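Local coordinates for protein SusD homolog (Bacteroides thetaiotaomicron VPI-5482, PDB 3IHV) that probably binds glycans at the outer membrane of a gut bacterium so that they can be taken up, at residues 300-313 against 353-367. Numbering follows the deposited sequence.
Sequences ANVKVVHTFVLDWR and DADPTKAQKNKQNYT. With EDO (1,2-ethanediol), chain G.
The backbone oxygen of Asp353 is gripped from opposite faces of its carbonyl plane: Arg313 NH1 donates to Asp353 O at 2.9 Å across the contact, and NZ of Lys363 comes in from the other face. Arg313 NH2 makes a salt bridge to Asp353 OD2 at 3.0 Å, on the syn side but well out of the carboxylate plane, so the two end nitrogens hold one backbone and one side-chain oxygen; the guanidinium and carboxylate planes stand 64° apart. The chain of Arg313, extended from CG to NE, carries its head that far; at its edge NE and NH2 donate to the two oxygens of an ethanediol, probably from the crystallisation liquor. Asn327 and the Tyr366 hydroxyl also bind the Asp353 carboxylate. Without the guanidinium, as with an alanine here, Asp353 would probably lose its charged mate and its carbonyl one of two gripping donors. The edge of His306 meets the face of Tyr366 in an offset edge-to-face pair, planes at 76°. Lys363 CB lies over one face of that imidazole, while waters sit in plane at both ring nitrogens, tying them to Lys363. Farther along, Val304 N donates to Tyr366 O at 2.9 Å, and Lys303, bent at chi2 (-52°), curls its NZ onto Asn365 O and Ala300 O. In this SusD-family fold, strand 302-304 runs through the N-cap Val305 into helix 306-313, packed on the end of helix 346-354, the weakly bonded helix 360-363 and the start of strand 367-368.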
ATOM      1  N   ALA A 300      -8.012  13.748   8.599  1.00  7.31           N
ATOM      2  CA  ALA A 300      -8.114  12.474   9.339  1.00  7.18           C
ATOM      3  C   ALA A 300      -9.428  11.752   9.102  1.00  7.74           C
ATOM      4  O   ALA A 300     -10.168  11.469  10.032  1.00  7.47           O
ATOM      5  CB  ALA A 300      -7.886  12.716  10.865  1.00  5.91           C
ATOM      6  N   ASN A 301      -9.714  11.517   7.841  1.00  7.79           N
ATOM      7  CA  ASN A 301     -10.941  10.880   7.406  1.00  7.98           C
ATOM      8  C   ASN A 301     -10.916   9.350   7.401  1.00  7.20           C
ATOM      9  O   ASN A 301     -11.958   8.701   7.122  1.00  7.65           O
ATOM     10  CB  ASN A 301     -11.327  11.413   6.009  1.00  8.35           C
ATOM     11  CG  ASN A 301     -11.694  12.860   6.039  1.00 12.20           C
ATOM     12  OD1 ASN A 301     -12.362  13.298   6.962  1.00 11.77           O
ATOM     13  ND2 ASN A 301     -11.323  13.596   4.998  1.00 15.39           N
ATOM     14  N   VAL A 302      -9.760   8.750   7.687  1.00  6.59           N
ATOM     15  CA  VAL A 302      -9.667   7.298   7.782  1.00  6.60           C
ATOM     16  C   VAL A 302      -9.951   6.959   9.248  1.00  7.46           C
ATOM     17  O   VAL A 302      -9.217   7.383  10.155  1.00  5.70           O
ATOM     18  CB  VAL A 302      -8.271   6.754   7.389  1.00  6.79           C
ATOM     19  CG1 VAL A 302      -8.212   5.234   7.719  1.00  6.29           C
ATOM     20  CG2 VAL A 302      -7.991   7.069   5.875  1.00  6.06           C
ATOM     21  N   LYS A 303     -11.036   6.228   9.466  1.00  7.02           N
ATOM     22  CA  LYS A 303     -11.461   5.884  10.791  1.00  6.76           C
ATOM     23  C   LYS A 303     -11.280   4.390  11.017  1.00  7.11           C
ATOM     24  O   LYS A 303     -11.376   3.599  10.085  1.00  8.10           O
ATOM     25  CB  LYS A 303     -12.933   6.288  10.992  1.00  6.98           C
ATOM     26  CG  LYS A 303     -13.200   7.750  10.801  1.00  7.49           C
ATOM     27  CD  LYS A 303     -12.253   8.616  11.659  1.00  6.95           C
ATOM     28  CE  LYS A 303     -12.713  10.058  11.750  1.00  6.88           C
ATOM     29  NZ  LYS A 303     -11.697  10.843  12.567  1.00  6.92           N
ATOM     30  N   VAL A 304     -10.993   4.027  12.255  1.00  7.25           N
ATOM     31  CA  VAL A 304     -10.725   2.638  12.606  1.00  6.88           C
ATOM     32  C   VAL A 304     -11.994   1.922  13.036  1.00  7.36           C
ATOM     33  O   VAL A 304     -12.754   2.426  13.883  1.00  6.08           O
ATOM     34  CB  VAL A 304      -9.675   2.528  13.749  1.00  7.69           C
ATOM     35  CG1 VAL A 304      -9.416   1.037  14.119  1.00  6.88           C
ATOM     36  CG2 VAL A 304      -8.386   3.266  13.376  1.00  6.37           C
ATOM     37  N   VAL A 305     -12.227   0.734  12.472  1.00  5.90           N
ATOM     38  CA  VAL A 305     -13.406  -0.042  12.845  1.00  6.38           C
ATOM     39  C   VAL A 305     -13.250  -0.483  14.294  1.00  5.80           C
ATOM     40  O   VAL A 305     -12.260  -1.134  14.641  1.00  5.72           O
ATOM     41  CB  VAL A 305     -13.628  -1.194  11.868  1.00  6.35           C
ATOM     42  CG1 VAL A 305     -14.787  -2.119  12.323  1.00  4.52           C
ATOM     43  CG2 VAL A 305     -13.898  -0.645  10.413  1.00  7.77           C
ATOM     44  N   HIS A 306     -14.215  -0.162  15.159  1.00  5.28           N
ATOM     45  CA  HIS A 306     -13.972  -0.398  16.589  1.00  5.93           C
ATOM     46  C   HIS A 306     -13.834  -1.865  17.010  1.00  6.27           C
ATOM     47  O   HIS A 306     -13.102  -2.172  17.947  1.00  6.52           O
ATOM     48  CB  HIS A 306     -14.948   0.321  17.502  1.00  5.74           C
ATOM     49  CG  HIS A 306     -14.377   0.533  18.860  1.00  5.66           C
ATOM     50  ND1 HIS A 306     -13.296   1.361  19.068  1.00  5.68           N
ATOM     51  CD2 HIS A 306     -14.665  -0.032  20.055  1.00  7.26           C
ATOM     52  CE1 HIS A 306     -12.987   1.345  20.355  1.00  7.09           C
ATOM     53  NE2 HIS A 306     -13.805   0.509  20.976  1.00  6.81           N
ATOM     54  N   THR A 307     -14.513  -2.772  16.308  1.00  6.45           N
ATOM     55  CA  THR A 307     -14.360  -4.185  16.605  1.00  6.37           C
ATOM     56  C   THR A 307     -12.901  -4.671  16.414  1.00  6.72           C
ATOM     57  O   THR A 307     -12.446  -5.582  17.119  1.00  7.35           O
ATOM     58  CB  THR A 307     -15.346  -4.997  15.827  1.00  5.55           C
ATOM     59  OG1 THR A 307     -15.391  -4.527  14.484  1.00  8.73           O
ATOM     60  CG2 THR A 307     -16.795  -4.852  16.456  1.00  4.78           C
ATOM     61  N   PHE A 308     -12.170  -4.071  15.481  1.00  6.15           N
ATOM     62  CA  PHE A 308     -10.746  -4.353  15.317  1.00  6.61           C
ATOM     63  C   PHE A 308      -9.999  -3.943  16.586  1.00  7.67           C
ATOM     64  O   PHE A 308      -9.164  -4.710  17.121  1.00  7.28           O
ATOM     65  CB  PHE A 308     -10.215  -3.631  14.072  1.00  6.44           C
ATOM     66  CG  PHE A 308      -8.730  -3.818  13.820  1.00  5.88           C
ATOM     67  CD1 PHE A 308      -8.169  -5.079  13.776  1.00  7.45           C
ATOM     68  CD2 PHE A 308      -7.900  -2.718  13.545  1.00  7.73           C
ATOM     69  CE1 PHE A 308      -6.838  -5.242  13.502  1.00  6.47           C
ATOM     70  CE2 PHE A 308      -6.569  -2.898  13.279  1.00  7.72           C
ATOM     71  CZ  PHE A 308      -6.046  -4.154  13.270  1.00  8.62           C
ATOM     72  N   VAL A 309     -10.291  -2.726  17.058  1.00  7.85           N
ATOM     73  CA  VAL A 309      -9.737  -2.237  18.313  1.00  7.75           C
ATOM     74  C   VAL A 309     -10.023  -3.214  19.447  1.00  8.56           C
ATOM     75  O   VAL A 309      -9.104  -3.556  20.216  1.00  7.42           O
ATOM     76  CB  VAL A 309     -10.254  -0.834  18.716  1.00  8.43           C
ATOM     77  CG1 VAL A 309      -9.739  -0.449  20.138  1.00  7.43           C
ATOM     78  CG2 VAL A 309      -9.907   0.214  17.671  1.00  7.49           C
ATOM     79  N   LEU A 310     -11.281  -3.647  19.579  1.00  7.46           N
ATOM     80  CA  LEU A 310     -11.623  -4.568  20.666  1.00  8.45           C
ATOM     81  C   LEU A 310     -10.818  -5.878  20.578  1.00  8.13           C
ATOM     82  O   LEU A 310     -10.314  -6.356  21.614  1.00  8.90           O
ATOM     83  CB  LEU A 310     -13.131  -4.811  20.718  1.00  7.95           C
ATOM     84  CG  LEU A 310     -13.978  -3.568  21.007  1.00  8.80           C
ATOM     85  CD1 LEU A 310     -15.485  -3.908  20.913  1.00  8.88           C
ATOM     86  CD2 LEU A 310     -13.679  -2.903  22.362  1.00 10.13           C
ATOM     87  N   ASP A 311     -10.711  -6.464  19.378  1.00  8.57           N
ATOM     88  CA  ASP A 311      -9.942  -7.709  19.208  1.00  9.21           C
ATOM     89  C   ASP A 311      -8.509  -7.485  19.631  1.00  8.46           C
ATOM     90  O   ASP A 311      -7.958  -8.242  20.418  1.00  8.12           O
ATOM     91  CB  ASP A 311      -9.913  -8.207  17.774  1.00 10.59           C
ATOM     92  CG  ASP A 311     -11.221  -8.777  17.334  1.00 11.92           C
ATOM     93  OD1 ASP A 311     -12.067  -9.062  18.212  1.00 15.19           O
ATOM     94  OD2 ASP A 311     -11.407  -8.887  16.102  1.00 14.58           O
ATOM     95  N   TRP A 312      -7.933  -6.393  19.149  1.00  7.76           N
ATOM     96  CA  TRP A 312      -6.518  -6.131  19.401  1.00  7.16           C
ATOM     97  C   TRP A 312      -6.232  -5.826  20.858  1.00  6.65           C
ATOM     98  O   TRP A 312      -5.164  -6.159  21.360  1.00  6.04           O
ATOM     99  CB  TRP A 312      -6.036  -4.943  18.569  1.00  6.97           C
ATOM    100  CG  TRP A 312      -4.601  -5.024  18.150  1.00  6.70           C
ATOM    101  CD1 TRP A 312      -3.636  -5.844  18.648  1.00  8.05           C
ATOM    102  CD2 TRP A 312      -3.957  -4.185  17.173  1.00  6.35           C
ATOM    103  NE1 TRP A 312      -2.451  -5.606  18.001  1.00  7.37           N
ATOM    104  CE2 TRP A 312      -2.616  -4.600  17.093  1.00  6.37           C
ATOM    105  CE3 TRP A 312      -4.402  -3.150  16.336  1.00  5.73           C
ATOM    106  CZ2 TRP A 312      -1.692  -4.000  16.218  1.00  6.03           C
ATOM    107  CZ3 TRP A 312      -3.507  -2.571  15.460  1.00  7.74           C
ATOM    108  CH2 TRP A 312      -2.158  -2.984  15.413  1.00  6.62           C
ATOM    109  N   ARG A 313      -7.173  -5.185  21.556  1.00  6.34           N
ATOM    110  CA  ARG A 313      -6.984  -4.879  22.968  1.00  6.78           C
ATOM    111  C   ARG A 313      -6.822  -6.115  23.873  1.00  7.89           C
ATOM    112  O   ARG A 313      -6.285  -5.987  24.971  1.00  7.47           O
ATOM    113  CB  ARG A 313      -8.082  -3.969  23.510  1.00  6.47           C
ATOM    114  CG  ARG A 313      -7.974  -2.566  22.963  1.00  6.99           C
ATOM    115  CD  ARG A 313      -9.010  -1.623  23.549  1.00  6.60           C
ATOM    116  NE  ARG A 313      -8.665  -0.231  23.223  1.00  7.92           N
ATOM    117  CZ  ARG A 313      -9.356   0.826  23.622  1.00  7.19           C
ATOM    118  NH1 ARG A 313     -10.425   0.679  24.397  1.00  7.84           N
ATOM    119  NH2 ARG A 313      -8.953   2.048  23.285  1.00  6.94           N
ATOM    120  N   ASP A 353     -12.830   5.542  27.844  1.00  6.93           N
ATOM    121  CA  ASP A 353     -12.124   4.976  26.691  1.00  6.52           C
ATOM    122  C   ASP A 353     -11.875   3.464  26.848  1.00  6.49           C
ATOM    123  O   ASP A 353     -11.954   2.715  25.884  1.00  6.98           O
ATOM    124  CB  ASP A 353     -10.800   5.692  26.422  1.00  6.60           C
ATOM    125  CG  ASP A 353     -10.273   5.386  25.040  1.00  6.76           C
ATOM    126  OD1 ASP A 353     -10.883   5.906  24.056  1.00  7.70           O
ATOM    127  OD2 ASP A 353      -9.303   4.568  24.943  1.00  7.74           O
ATOM    128  N   ALA A 354     -11.611   3.014  28.068  1.00  6.49           N
ATOM    129  CA  ALA A 354     -11.295   1.610  28.315  1.00  6.74           C
ATOM    130  C   ALA A 354     -12.490   0.654  28.289  1.00  7.08           C
ATOM    131  O   ALA A 354     -12.342  -0.507  27.971  1.00  7.62           O
ATOM    132  CB  ALA A 354     -10.573   1.498  29.680  1.00  7.71           C
ATOM    133  N   ASP A 355     -13.668   1.156  28.603  1.00  7.33           N
ATOM    134  CA  ASP A 355     -14.884   0.345  28.728  1.00  7.45           C
ATOM    135  C   ASP A 355     -15.599   0.264  27.390  1.00  7.80           C
ATOM    136  O   ASP A 355     -16.050   1.264  26.886  1.00  7.04           O
ATOM    137  CB  ASP A 355     -15.779   0.983  29.775  1.00  7.56           C
ATOM    138  CG  ASP A 355     -17.014   0.144  30.106  1.00  8.83           C
ATOM    139  OD1 ASP A 355     -17.435  -0.671  29.272  1.00  6.88           O
ATOM    140  OD2 ASP A 355     -17.546   0.312  31.223  1.00  9.74           O
ATOM    141  N   PRO A 356     -15.740  -0.952  26.820  1.00  8.20           N
ATOM    142  CA  PRO A 356     -16.345  -1.057  25.502  1.00  7.91           C
ATOM    143  C   PRO A 356     -17.780  -0.587  25.384  1.00  7.82           C
ATOM    144  O   PRO A 356     -18.200  -0.295  24.272  1.00  8.28           O
ATOM    145  CB  PRO A 356     -16.250  -2.554  25.171  1.00  8.14           C
ATOM    146  CG  PRO A 356     -15.986  -3.222  26.436  1.00  9.90           C
ATOM    147  CD  PRO A 356     -15.287  -2.256  27.331  1.00  8.83           C
ATOM    148  N   THR A 357     -18.501  -0.488  26.494  1.00  7.21           N
ATOM    149  CA  THR A 357     -19.886  -0.096  26.466  1.00  7.91           C
ATOM    150  C   THR A 357     -20.036   1.433  26.542  1.00  8.69           C
ATOM    151  O   THR A 357     -21.147   1.943  26.422  1.00  9.33           O
ATOM    152  CB  THR A 357     -20.671  -0.744  27.658  1.00  8.65           C
ATOM    153  OG1 THR A 357     -20.194  -0.229  28.911  1.00  6.81           O
ATOM    154  CG2 THR A 357     -20.517  -2.280  27.642  1.00  9.61           C
ATOM    155  N   LYS A 358     -18.943   2.155  26.795  1.00  8.83           N
ATOM    156  CA  LYS A 358     -18.981   3.611  26.957  1.00  8.15           C
ATOM    157  C   LYS A 358     -18.456   4.404  25.747  1.00  7.85           C
ATOM    158  O   LYS A 358     -17.555   3.969  25.028  1.00  6.54           O
ATOM    159  CB  LYS A 358     -18.186   4.008  28.215  1.00  7.85           C
ATOM    160  CG  LYS A 358     -18.704   3.362  29.539  1.00  9.00           C
ATOM    161  N   ALA A 359     -19.038   5.584  25.570  1.00  8.01           N
ATOM    162  CA  ALA A 359     -18.613   6.568  24.573  1.00  7.49           C
ATOM    163  C   ALA A 359     -18.435   5.963  23.207  1.00  7.64           C
ATOM    164  O   ALA A 359     -17.497   6.300  22.480  1.00  6.54           O
ATOM    165  CB  ALA A 359     -17.289   7.243  25.030  1.00  7.88           C
ATOM    166  N   GLN A 360     -19.346   5.061  22.848  1.00  7.56           N
ATOM    167  CA  GLN A 360     -19.235   4.330  21.611  1.00  7.20           C
ATOM    168  C   GLN A 360     -19.296   5.214  20.375  1.00  6.92           C
ATOM    169  O   GLN A 360     -18.608   4.968  19.418  1.00  6.75           O
ATOM    170  CB  GLN A 360     -20.321   3.260  21.543  1.00  7.69           C
ATOM    171  CG  GLN A 360     -20.201   2.191  22.629  1.00  7.91           C
ATOM    172  CD  GLN A 360     -21.208   1.068  22.435  1.00  7.19           C
ATOM    173  OE1 GLN A 360     -22.338   1.310  22.050  1.00  9.77           O
ATOM    174  NE2 GLN A 360     -20.810  -0.155  22.745  1.00  6.59           N
ATOM    175  N   LYS A 361     -20.124   6.240  20.408  1.00  7.27           N
ATOM    176  CA  LYS A 361     -20.246   7.106  19.252  1.00  7.10           C
ATOM    177  C   LYS A 361     -18.900   7.712  18.859  1.00  6.49           C
ATOM    178  O   LYS A 361     -18.509   7.643  17.719  1.00  5.86           O
ATOM    179  CB  LYS A 361     -21.238   8.235  19.529  1.00  7.64           C
ATOM    180  CG  LYS A 361     -21.521   9.130  18.321  1.00  9.82           C
ATOM    181  CD  LYS A 361     -22.632  10.111  18.620  1.00 10.58           C
ATOM    182  N   ASN A 362     -18.203   8.309  19.819  1.00  7.74           N
ATOM    183  CA  ASN A 362     -16.929   8.987  19.567  1.00  8.03           C
ATOM    184  C   ASN A 362     -15.791   8.028  19.281  1.00  7.29           C
ATOM    185  O   ASN A 362     -14.831   8.380  18.599  1.00  8.09           O
ATOM    186  CB  ASN A 362     -16.558   9.900  20.751  1.00  8.51           C
ATOM    187  CG  ASN A 362     -17.450  11.172  20.840  1.00 13.46           C
ATOM    188  OD1 ASN A 362     -18.341  11.374  20.027  1.00 23.11           O
ATOM    189  ND2 ASN A 362     -17.192  12.012  21.816  1.00 16.09           N
ATOM    190  N   LYS A 363     -15.894   6.801  19.795  1.00  6.40           N
ATOM    191  CA  LYS A 363     -14.897   5.795  19.498  1.00  6.26           C
ATOM    192  C   LYS A 363     -14.796   5.503  17.988  1.00  6.46           C
ATOM    193  O   LYS A 363     -13.725   5.101  17.481  1.00  5.57           O
ATOM    194  CB  LYS A 363     -15.157   4.518  20.286  1.00  5.80           C
ATOM    195  CG  LYS A 363     -14.769   4.695  21.713  1.00  5.83           C
ATOM    196  CD  LYS A 363     -15.170   3.531  22.593  1.00  5.97           C
ATOM    197  CE  LYS A 363     -14.557   3.712  23.989  1.00  4.50           C
ATOM    198  NZ  LYS A 363     -14.962   2.689  24.998  1.00  4.38           N
ATOM    199  N   GLN A 364     -15.889   5.759  17.263  1.00  5.81           N
ATOM    200  CA  GLN A 364     -15.881   5.549  15.834  1.00  5.51           C
ATOM    201  C   GLN A 364     -14.960   6.512  15.084  1.00  6.57           C
ATOM    202  O   GLN A 364     -14.678   6.316  13.888  1.00  7.68           O
ATOM    203  CB  GLN A 364     -17.315   5.639  15.282  1.00  5.79           C
ATOM    204  CG  GLN A 364     -18.266   4.612  15.903  1.00  5.39           C
ATOM    205  CD  GLN A 364     -19.715   4.827  15.464  1.00  6.32           C
ATOM    206  OE1 GLN A 364     -20.313   3.953  14.845  1.00  7.41           O
ATOM    207  NE2 GLN A 364     -20.277   6.012  15.796  1.00  8.81           N
ATOM    208  N   ASN A 365     -14.484   7.547  15.787  1.00  6.43           N
ATOM    209  CA  ASN A 365     -13.632   8.560  15.196  1.00  6.31           C
ATOM    210  C   ASN A 365     -12.132   8.295  15.364  1.00  5.88           C
ATOM    211  O   ASN A 365     -11.342   9.091  14.860  1.00  6.35           O
ATOM    212  CB  ASN A 365     -14.002   9.945  15.708  1.00  7.63           C
ATOM    213  CG  ASN A 365     -15.290  10.457  15.113  1.00  8.91           C
ATOM    214  OD1 ASN A 365     -15.571  10.211  13.943  1.00  9.72           O
ATOM    215  ND2 ASN A 365     -16.038  11.237  15.886  1.00  9.79           N
ATOM    216  N   TYR A 366     -11.737   7.219  16.052  1.00  5.16           N
ATOM    217  CA  TYR A 366     -10.324   6.834  16.150  1.00  5.19           C
ATOM    218  C   TYR A 366      -9.749   6.783  14.738  1.00  5.87           C
ATOM    219  O   TYR A 366     -10.459   6.446  13.768  1.00  4.74           O
ATOM    220  CB  TYR A 366     -10.132   5.421  16.722  1.00  5.17           C
ATOM    221  CG  TYR A 366     -10.350   5.161  18.200  1.00  5.47           C
ATOM    222  CD1 TYR A 366     -10.981   6.079  19.045  1.00  4.53           C
ATOM    223  CD2 TYR A 366      -9.986   3.920  18.729  1.00  7.39           C
ATOM    224  CE1 TYR A 366     -11.183   5.785  20.384  1.00  6.00           C
ATOM    225  CE2 TYR A 366     -10.185   3.615  20.021  1.00  5.98           C
ATOM    226  CZ  TYR A 366     -10.809   4.537  20.856  1.00  5.20           C
ATOM    227  OH  TYR A 366     -11.000   4.239  22.172  1.00  8.25           O
ATOM    228  N   THR A 367      -8.453   7.082  14.630  1.00  6.92           N
ATOM    229  CA  THR A 367      -7.751   7.130  13.352  1.00  5.67           C
ATOM    230  C   THR A 367      -6.489   6.269  13.425  1.00  6.66           C
ATOM    231  O   THR A 367      -6.122   5.765  14.491  1.00  7.28           O
ATOM    232  CB  THR A 367      -7.303   8.574  13.024  1.00  7.15           C
ATOM    233  OG1 THR A 367      -6.363   9.033  14.038  1.00  6.15           O
ATOM    234  CG2 THR A 367      -8.507   9.517  12.978  1.00  5.17           C
TER
HETATM  235  C1  EDO G   9      -5.732   1.294  20.599  1.00 15.97           C
HETATM  236  O1  EDO G   9      -6.380   0.317  21.443  1.00 16.29           O
HETATM  237  C2  EDO G   9      -6.422   2.633  20.581  1.00 18.99           C
HETATM  238  O2  EDO G   9      -6.623   3.115  21.910  1.00 16.28           O
HETATM  239  O   HOH W   1     -12.526   2.722  16.653  1.00  7.87           O
HETATM  240  O   HOH W   2     -15.034   3.709  12.831  1.00  7.99           O
HETATM  241  O   HOH W   3     -13.879   0.459  23.776  1.00  7.24           O
HETATM  242  O   HOH W   4     -12.184  -1.299  25.306  1.00  6.16           O